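Side-chain contacts in arginase, mitochondrial (Medicago truncatula, PDB 6VSS), which hydrolyses L-arginine to urea and L-ornithine with two manganese ions per subunit, and also converts agmatine to putrescine: residues D188-H191 and D192-G195; L290-D293 and I294-L298; V311-P315 and Q316-Y320. All coordinates share one frame; numbering follows the deposited sequence.

The three contacts are local, and each lies after a strand of the parallel sheet. Contact 1 (188-195) is at the surface, in the loop after strand 178-183. That loop carries a manganese ligand and, further out, an aromatic pair. Contact 2 (290-298) is partly buried, in the first turns of helix 291-300. Apolar contacts and backbone bonds dominate there; charged groups bond elsewhere in the chain and, through Arg292, to a neighbouring subunit. Contact 3 (311-320) is buried, mostly polar, in the loop after strand 305-311. Contacts 2 and 3 both lie on the C-terminal side of the sheet, before and after that strand. None touch; the nearest atoms of contacts 1 and 3 are about 6 Å apart.

Contact 1 of 3, residues D188-H191 and D192-G195; sequences DLYH and DFEG. With MN (manganese (II) ion), chain J.
Tyr190 and Phe193 form a T-shaped (edge-to-face) aromatic pair in the loop that leaves strand 178-183 of the arginase fold. The ring centroids are 5.2 Å apart and the planes stand at 82°. The Tyr190 side chain can be followed outward. Its CB lies near the backbone N of Asp192. CG, CD1, CD2, CE1, CE2 and CZ then all face one atom, Phe193 CD2. That carbon sits over the ring centre, 3.8 Å above the plane, and Tyr190 CE2 is 4.0 Å from it. Phe193 therefore presents an edge, and Tyr190 offers a face. The Phe193 ring reaches this place because its CG is anti to the backbone N (chi1 -165°). Phe193 also touches Ser76, an L-ornithine-binding residue. Tyr190 packs on Val228 of helix 226-234 and on Asn98 of a neighbouring subunit, another L-ornithine-binding residue. Asp188, Leu189 and Tyr190 are themselves part of the L-ornithine site, so the aromatic pair probably lies beside the place where L-ornithine binds.

Further along, the loop turns back on itself. Asp192 OD1 accepts a weak hydrogen bond from Gly195 N at 3.2 Å. Glu194 and Gly195 probably bind substrate, as in related enzymes. His191 ND1 makes a weak hydrogen bond to Glu209.

At the inner end, Asp188 binds manganese together with His160, Asp184 and Asp269. Its two carboxylate oxygens divide the work. OD2 of Asp188 meets the manganese ion at 2.2 Å, while OD1 of Asp188 accepts a hydrogen bond from the metal-bound water at 2.6 Å.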
loop_
_atom_site.group_PDB
_atom_site.type_symbol
_atom_site.label_atom_id
_atom_site.label_comp_id
_atom_site.label_asym_id
_atom_site.label_seq_id
_atom_site.Cartn_x
_atom_site.Cartn_y
_atom_site.Cartn_z
ATOM N N ASP B 188 17.754 -14.726 20.780
ATOM C CA ASP B 188 18.637 -13.603 21.171
ATOM C C ASP B 188 19.696 -14.058 22.184
ATOM O O ASP B 188 20.040 -13.256 23.044
ATOM C CB ASP B 188 17.831 -12.451 21.744
ATOM C CG ASP B 188 16.955 -11.737 20.727
ATOM O OD1 ASP B 188 17.113 -12.041 19.517
ATOM O OD2 ASP B 188 16.182 -10.850 21.162
ATOM N N LEU B 189 20.336 -15.210 21.940
ATOM C CA LEU B 189 21.350 -15.797 22.859
ATOM C C LEU B 189 22.730 -15.954 22.202
ATOM O O LEU B 189 23.569 -16.588 22.822
ATOM C CB LEU B 189 20.811 -17.144 23.330
ATOM C CG LEU B 189 19.873 -17.040 24.526
ATOM C CD1 LEU B 189 19.061 -18.322 24.699
ATOM C CD2 LEU B 189 20.664 -16.739 25.799
ATOM N N TYR B 190 22.977 -15.381 21.019
ATOM C CA TYR B 190 24.311 -15.418 20.367
ATOM C C TYR B 190 25.410 -14.911 21.309
ATOM O O TYR B 190 25.233 -13.845 21.932
ATOM C CB TYR B 190 24.367 -14.478 19.176
ATOM C CG TYR B 190 23.719 -15.022 17.944
ATOM C CD1 TYR B 190 24.446 -15.758 17.019
ATOM C CD2 TYR B 190 22.376 -14.776 17.702
ATOM C CE1 TYR B 190 23.842 -16.210 15.858
ATOM C CE2 TYR B 190 21.760 -15.215 16.543
ATOM C CZ TYR B 190 22.496 -15.948 15.633
ATOM O OH TYR B 190 21.857 -16.418 14.522
ATOM N N HIS B 191 26.548 -15.598 21.372
ATOM C CA HIS B 191 27.707 -15.119 22.173
ATOM C C HIS B 191 28.320 -13.924 21.447
ATOM O O HIS B 191 28.755 -12.996 22.124
ATOM C CB HIS B 191 28.751 -16.213 22.405
ATOM C CG HIS B 191 29.975 -15.712 23.100
ATOM N ND1 HIS B 191 29.930 -15.133 24.365
ATOM C CD2 HIS B 191 31.268 -15.700 22.722
ATOM C CE1 HIS B 191 31.143 -14.805 24.736
ATOM N NE2 HIS B 191 31.981 -15.136 23.742
ATOM N N ASP B 192 28.269 -13.931 20.113
ATOM C CA ASP B 192 29.111 -13.061 19.246
ATOM C C ASP B 192 28.429 -12.947 17.879
ATOM O O ASP B 192 28.620 -13.802 17.018
ATOM C CB ASP B 192 30.540 -13.615 19.187
ATOM C CG ASP B 192 31.541 -12.801 18.392
ATOM O OD1 ASP B 192 31.202 -11.679 17.947
ATOM O OD2 ASP B 192 32.669 -13.291 18.247
ATOM N N PHE B 193 27.654 -11.890 17.711
ATOM C CA PHE B 193 26.974 -11.492 16.459
ATOM C C PHE B 193 27.724 -10.285 15.878
ATOM O O PHE B 193 27.518 -9.148 16.405
ATOM C CB PHE B 193 25.500 -11.167 16.738
ATOM C CG PHE B 193 24.672 -11.095 15.482
ATOM C CD1 PHE B 193 24.676 -9.956 14.698
ATOM C CD2 PHE B 193 23.956 -12.189 15.045
ATOM C CE1 PHE B 193 23.949 -9.919 13.516
ATOM C CE2 PHE B 193 23.223 -12.147 13.863
ATOM C CZ PHE B 193 23.223 -11.016 13.102
ATOM N N GLU B 194 28.574 -10.545 14.866
ATOM C CA GLU B 194 29.304 -9.554 14.021
ATOM C C GLU B 194 30.196 -8.678 14.918
ATOM O O GLU B 194 30.239 -7.462 14.688
ATOM C CB GLU B 194 28.295 -8.738 13.200
ATOM C CG GLU B 194 27.431 -9.565 12.256
ATOM C CD GLU B 194 26.531 -8.774 11.304
ATOM O OE1 GLU B 194 26.792 -7.573 11.121
ATOM O OE2 GLU B 194 25.579 -9.350 10.724
ATOM N N GLY B 195 30.847 -9.278 15.935
ATOM C CA GLY B 195 31.681 -8.607 16.960
ATOM C C GLY B 195 30.973 -7.476 17.715
ATOM O O GLY B 195 31.701 -6.699 18.389
HETATM MN MN MN J . 14.356 -10.398 20.077
HETATM O O HOH W 1 14.953 -11.167 18.257
#

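Contact 2 of 3, residues L290-D293 and I294-L298; sequences LFRD and ILNIL
Leu295 lays its CD1 methyl against the edge of the Phe291 ring, near the ring plane, one helical turn later. Phe291 CE2 and Leu295 CD1 are 3.4 Å apart. The same methyl lies under the Arg292 guanidinium, 3.5 Å from its plane and offset toward the rim. The Arg292 chain bends at chi2 (78°) and chi3 (35°), which folds its head back over Leu295. The outer nitrogens find partners elsewhere: NH1 pairs with Glu102, and NH2 bonds Gly287 O of a neighbouring subunit.

The backbone begins a regular helix. Asn296 N donates to Arg292 O at 3.0 Å, and Ile297 N donates to Asp293 O at 3.2 Å. Leu290 is at the N-cap. Asp293 OD2 accepts from Leu290 N at 2.9 Å, on its anti side, and so ties the cap residue to the first turn. Asp293 OD1 forms a salt bridge with Arg249.

The Asn296 side-chain amide packs against the Arg292 carbonyl without a hydrogen bond to it, with CG of Asn296 3.0 Å from Arg292 O. An alanine here is likely to leave a gap beside Arg292 CD and the Arg292 carbonyl, and to take away the packing on Glu253.

Helix 291-300 links strands 264-269 and 305-311 in a beta-alpha-beta unit. Ile294 and Ile297 face the sheet and touch strand 178-183 at Phe183, with Ile297 also reaching Leu181. On another side, Phe291 and Leu295 pack against helix 323-339, at Val327, Lys330, Leu331 and Glu334.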
loop_
_atom_site.group_PDB
_atom_site.type_symbol
_atom_site.label_atom_id
_atom_site.label_comp_id
_atom_site.label_asym_id
_atom_site.label_seq_id
_atom_site.Cartn_x
_atom_site.Cartn_y
_atom_site.Cartn_z
ATOM N N LEU B 290 -0.243 -16.454 17.479
ATOM C CA LEU B 290 -1.411 -15.576 17.293
ATOM C C LEU B 290 -1.459 -14.651 18.493
ATOM O O LEU B 290 -0.827 -14.925 19.542
ATOM C CB LEU B 290 -2.707 -16.378 17.163
ATOM C CG LEU B 290 -2.699 -17.488 16.115
ATOM C CD1 LEU B 290 -3.995 -18.297 16.227
ATOM C CD2 LEU B 290 -2.519 -16.891 14.728
ATOM N N PHE B 291 -2.134 -13.536 18.301
ATOM C CA PHE B 291 -2.216 -12.478 19.323
ATOM C C PHE B 291 -2.694 -13.069 20.671
ATOM O O PHE B 291 -2.070 -12.827 21.735
ATOM C CB PHE B 291 -3.079 -11.308 18.842
ATOM C CG PHE B 291 -2.908 -10.118 19.745
ATOM C CD1 PHE B 291 -1.895 -9.198 19.529
ATOM C CD2 PHE B 291 -3.700 -9.951 20.871
ATOM C CE1 PHE B 291 -1.703 -8.105 20.376
ATOM C CE2 PHE B 291 -3.507 -8.860 21.721
ATOM C CZ PHE B 291 -2.507 -7.947 21.476
ATOM N N ARG B 292 -3.741 -13.871 20.598
ATOM C CA ARG B 292 -4.436 -14.539 21.721
ATOM C C ARG B 292 -3.496 -15.560 22.383
ATOM O O ARG B 292 -3.740 -15.938 23.505
ATOM C CB ARG B 292 -5.728 -15.038 21.055
ATOM C CG ARG B 292 -6.686 -15.834 21.917
ATOM C CD ARG B 292 -7.558 -15.056 22.880
ATOM N NE ARG B 292 -7.949 -13.765 22.341
ATOM C CZ ARG B 292 -8.242 -12.674 23.083
ATOM N NH1 ARG B 292 -8.158 -12.711 24.402
ATOM N NH2 ARG B 292 -8.574 -11.533 22.483
ATOM N N ASP B 293 -2.455 -16.061 21.734
ATOM C CA ASP B 293 -1.536 -16.998 22.444
ATOM C C ASP B 293 -0.750 -16.217 23.504
ATOM O O ASP B 293 -0.645 -16.653 24.649
ATOM C CB ASP B 293 -0.515 -17.644 21.498
ATOM C CG ASP B 293 -1.054 -18.689 20.550
ATOM O OD1 ASP B 293 -1.709 -19.603 21.018
ATOM O OD2 ASP B 293 -0.753 -18.596 19.365
ATOM N N ILE B 294 -0.229 -15.053 23.152
ATOM C CA ILE B 294 0.493 -14.209 24.152
ATOM C C ILE B 294 -0.478 -13.860 25.311
ATOM O O ILE B 294 -0.043 -13.842 26.501
ATOM C CB ILE B 294 1.080 -12.955 23.484
ATOM C CG1 ILE B 294 2.016 -13.349 22.330
ATOM C CG2 ILE B 294 1.797 -12.089 24.510
ATOM C CD1 ILE B 294 2.853 -12.242 21.802
ATOM N N LEU B 295 -1.749 -13.555 25.004
ATOM C CA LEU B 295 -2.693 -13.075 26.054
ATOM C C LEU B 295 -3.013 -14.248 26.994
ATOM O O LEU B 295 -3.122 -14.047 28.200
ATOM C CB LEU B 295 -3.976 -12.515 25.418
ATOM C CG LEU B 295 -3.815 -11.222 24.634
ATOM C CD1 LEU B 295 -5.133 -10.669 24.147
ATOM C CD2 LEU B 295 -3.116 -10.172 25.450
ATOM N N ASN B 296 -3.212 -15.439 26.448
ATOM C CA ASN B 296 -3.477 -16.654 27.272
ATOM C C ASN B 296 -2.342 -16.860 28.288
ATOM O O ASN B 296 -2.607 -17.047 29.508
ATOM C CB ASN B 296 -3.643 -17.878 26.393
ATOM C CG ASN B 296 -4.913 -17.830 25.571
ATOM O OD1 ASN B 296 -5.808 -17.046 25.853
ATOM N ND2 ASN B 296 -5.003 -18.666 24.556
ATOM N N ILE B 297 -1.110 -16.845 27.815
ATOM C CA ILE B 297 0.065 -17.064 28.697
ATOM C C ILE B 297 0.131 -15.938 29.741
ATOM O O ILE B 297 0.407 -16.197 30.942
ATOM C CB ILE B 297 1.335 -17.205 27.841
ATOM C CG1 ILE B 297 1.247 -18.495 27.013
ATOM C CG2 ILE B 297 2.540 -17.149 28.759
ATOM C CD1 ILE B 297 2.269 -18.675 25.910
ATOM N N LEU B 298 -0.152 -14.715 29.320
ATOM C CA LEU B 298 0.119 -13.525 30.157
ATOM C C LEU B 298 -0.988 -13.406 31.202
ATOM O O LEU B 298 -0.685 -13.139 32.405
ATOM C CB LEU B 298 0.192 -12.324 29.209
ATOM C CG LEU B 298 0.792 -11.060 29.775
ATOM C CD1 LEU B 298 2.154 -11.320 30.415
ATOM C CD2 LEU B 298 0.891 -10.037 28.670
#

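Contact 3 of 3, residues V311-P315 and Q316-Y320; sequences VEYNP and QRDTY
Tyr313 reaches across the turn to Asp318. The first segment starts at Val311, the last residue of strand 305-311. Glu312 follows and probably binds substrate; its OE1 accepts hydrogen bonds from the backbone N of His160 and from His200 ND1. Tyr313 has CG anti to the backbone N (chi1 171°), which carries the ring out toward Asp318. Its OH donates to Asp318 OD2 at 2.6 Å, on the anti lone pair. The ring and carboxylate planes are nearly perpendicular, at 84°. Asp318 OD2 also accepts from Ala325 N. Asp318 OD1 accepts from Thr324 and, at 2.8 Å, from Thr319 N. Each oxygen of this buried carboxylate thus accepts two hydrogen bonds, which fixes the group.

Asn314 comes next. Its OD1 takes a weak hydrogen bond from Gln316 N at 3.1 Å. The ND2 end lies 3.6 Å from Arg317 CG and donates to Ser282. The Asn314 carbonyl O accepts from Arg317 N at 2.9 Å. Arg317 sends its NE to Val281 O.

Pro315 ends the segment. Its N lies over one face of the Tyr313 ring, 3.7 Å from the plane. Its carbonyl O accepts a weak bond from Asp318 N at 3.3 Å. Helix 84-92 packs on both Tyr313 and Pro315.

In such alpha/beta folds the loops at the C-terminal strand ends carry the active site, here with Glu312 beside the manganese ligand Asp269.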
loop_
_atom_site.group_PDB
_atom_site.type_symbol
_atom_site.label_atom_id
_atom_site.label_comp_id
_atom_site.label_asym_id
_atom_site.label_seq_id
_atom_site.Cartn_x
_atom_site.Cartn_y
_atom_site.Cartn_z
ATOM N N VAL B 311 9.366 -4.603 22.416
ATOM C CA VAL B 311 10.482 -4.262 21.506
ATOM C C VAL B 311 10.195 -4.708 20.081
ATOM O O VAL B 311 9.310 -5.539 19.921
ATOM C CB VAL B 311 11.787 -4.863 22.022
ATOM C CG1 VAL B 311 12.057 -4.306 23.419
ATOM C CG2 VAL B 311 11.796 -6.373 22.037
ATOM N N GLU B 312 10.924 -4.070 19.153
ATOM C CA GLU B 312 11.103 -4.478 17.762
ATOM C C GLU B 312 9.816 -4.133 16.972
ATOM O O GLU B 312 9.785 -4.459 15.772
ATOM C CB GLU B 312 11.431 -5.980 17.677
ATOM C CG GLU B 312 12.833 -6.377 18.139
ATOM C CD GLU B 312 14.026 -6.072 17.255
ATOM O OE1 GLU B 312 15.167 -5.978 17.817
ATOM O OE2 GLU B 312 13.837 -5.861 16.048
ATOM N N TYR B 313 8.862 -3.340 17.503
ATOM C CA TYR B 313 7.881 -2.675 16.606
ATOM C C TYR B 313 8.697 -1.731 15.689
ATOM O O TYR B 313 9.473 -0.924 16.202
ATOM C CB TYR B 313 6.760 -1.905 17.315
ATOM C CG TYR B 313 5.933 -1.075 16.365
ATOM C CD1 TYR B 313 5.492 -1.592 15.158
ATOM C CD2 TYR B 313 5.578 0.239 16.654
ATOM C CE1 TYR B 313 4.717 -0.836 14.283
ATOM C CE2 TYR B 313 4.851 1.021 15.764
ATOM C CZ TYR B 313 4.386 0.473 14.589
ATOM O OH TYR B 313 3.598 1.219 13.728
ATOM N N ASN B 314 8.506 -1.851 14.366
ATOM C CA ASN B 314 9.175 -1.031 13.325
ATOM C C ASN B 314 8.082 -0.346 12.518
ATOM O O ASN B 314 7.544 -0.898 11.558
ATOM C CB ASN B 314 10.074 -1.955 12.486
ATOM C CG ASN B 314 10.924 -1.184 11.494
ATOM O OD1 ASN B 314 10.584 -0.049 11.164
ATOM N ND2 ASN B 314 12.021 -1.793 11.034
ATOM N N PRO B 315 7.755 0.917 12.821
ATOM C CA PRO B 315 6.721 1.626 12.085
ATOM C C PRO B 315 7.037 1.872 10.602
ATOM O O PRO B 315 6.143 1.995 9.832
ATOM C CB PRO B 315 6.580 2.976 12.813
ATOM C CG PRO B 315 7.688 3.058 13.807
ATOM C CD PRO B 315 8.355 1.710 13.897
ATOM N N GLN B 316 8.303 1.867 10.217
ATOM C CA GLN B 316 8.711 1.956 8.787
ATOM C C GLN B 316 8.328 0.687 8.045
ATOM O O GLN B 316 8.413 0.759 6.871
ATOM C CB GLN B 316 10.219 2.096 8.586
ATOM C CG GLN B 316 10.718 3.433 9.081
ATOM C CD GLN B 316 12.173 3.724 8.813
ATOM O OE1 GLN B 316 13.031 3.366 9.602
ATOM N NE2 GLN B 316 12.450 4.492 7.765
ATOM N N ARG B 317 8.017 -0.414 8.708
ATOM C CA ARG B 317 7.655 -1.639 7.955
ATOM C C ARG B 317 6.194 -2.007 8.217
ATOM O O ARG B 317 5.789 -3.079 7.810
ATOM C CB ARG B 317 8.629 -2.768 8.267
ATOM C CG ARG B 317 10.078 -2.350 8.085
ATOM C CD ARG B 317 11.001 -3.302 7.390
ATOM N NE ARG B 317 10.679 -4.650 7.758
ATOM C CZ ARG B 317 10.673 -5.665 6.926
ATOM N NH1 ARG B 317 10.999 -5.498 5.660
ATOM N NH2 ARG B 317 10.360 -6.856 7.371
ATOM N N ASP B 318 5.449 -1.106 8.848
ATOM C CA ASP B 318 4.028 -1.342 9.199
ATOM C C ASP B 318 3.140 -1.122 7.966
ATOM O O ASP B 318 3.603 -0.595 6.972
ATOM C CB ASP B 318 3.608 -0.442 10.360
ATOM C CG ASP B 318 2.452 -0.949 11.205
ATOM O OD1 ASP B 318 1.817 -1.906 10.799
ATOM O OD2 ASP B 318 2.189 -0.362 12.213
ATOM N N THR B 319 1.865 -1.470 8.065
ATOM C CA THR B 319 0.931 -1.188 6.954
ATOM C C THR B 319 0.510 0.287 7.018
ATOM O O THR B 319 0.745 0.964 8.018
ATOM C CB THR B 319 -0.280 -2.119 6.944
ATOM O OG1 THR B 319 -0.832 -2.037 8.244
ATOM C CG2 THR B 319 0.050 -3.564 6.676
ATOM N N TYR B 320 -0.208 0.748 6.007
ATOM C CA TYR B 320 -0.609 2.173 5.989
ATOM C C TYR B 320 -1.531 2.516 7.167
ATOM O O TYR B 320 -1.417 3.603 7.660
ATOM C CB TYR B 320 -1.080 2.565 4.592
ATOM C CG TYR B 320 -1.331 4.029 4.371
ATOM C CD1 TYR B 320 -2.270 4.700 5.106
ATOM C CD2 TYR B 320 -0.590 4.770 3.477
ATOM C CE1 TYR B 320 -2.603 6.016 4.847
ATOM C CE2 TYR B 320 -0.867 6.105 3.241
ATOM C CZ TYR B 320 -1.875 6.739 3.932
ATOM O OH TYR B 320 -2.162 8.047 3.710
#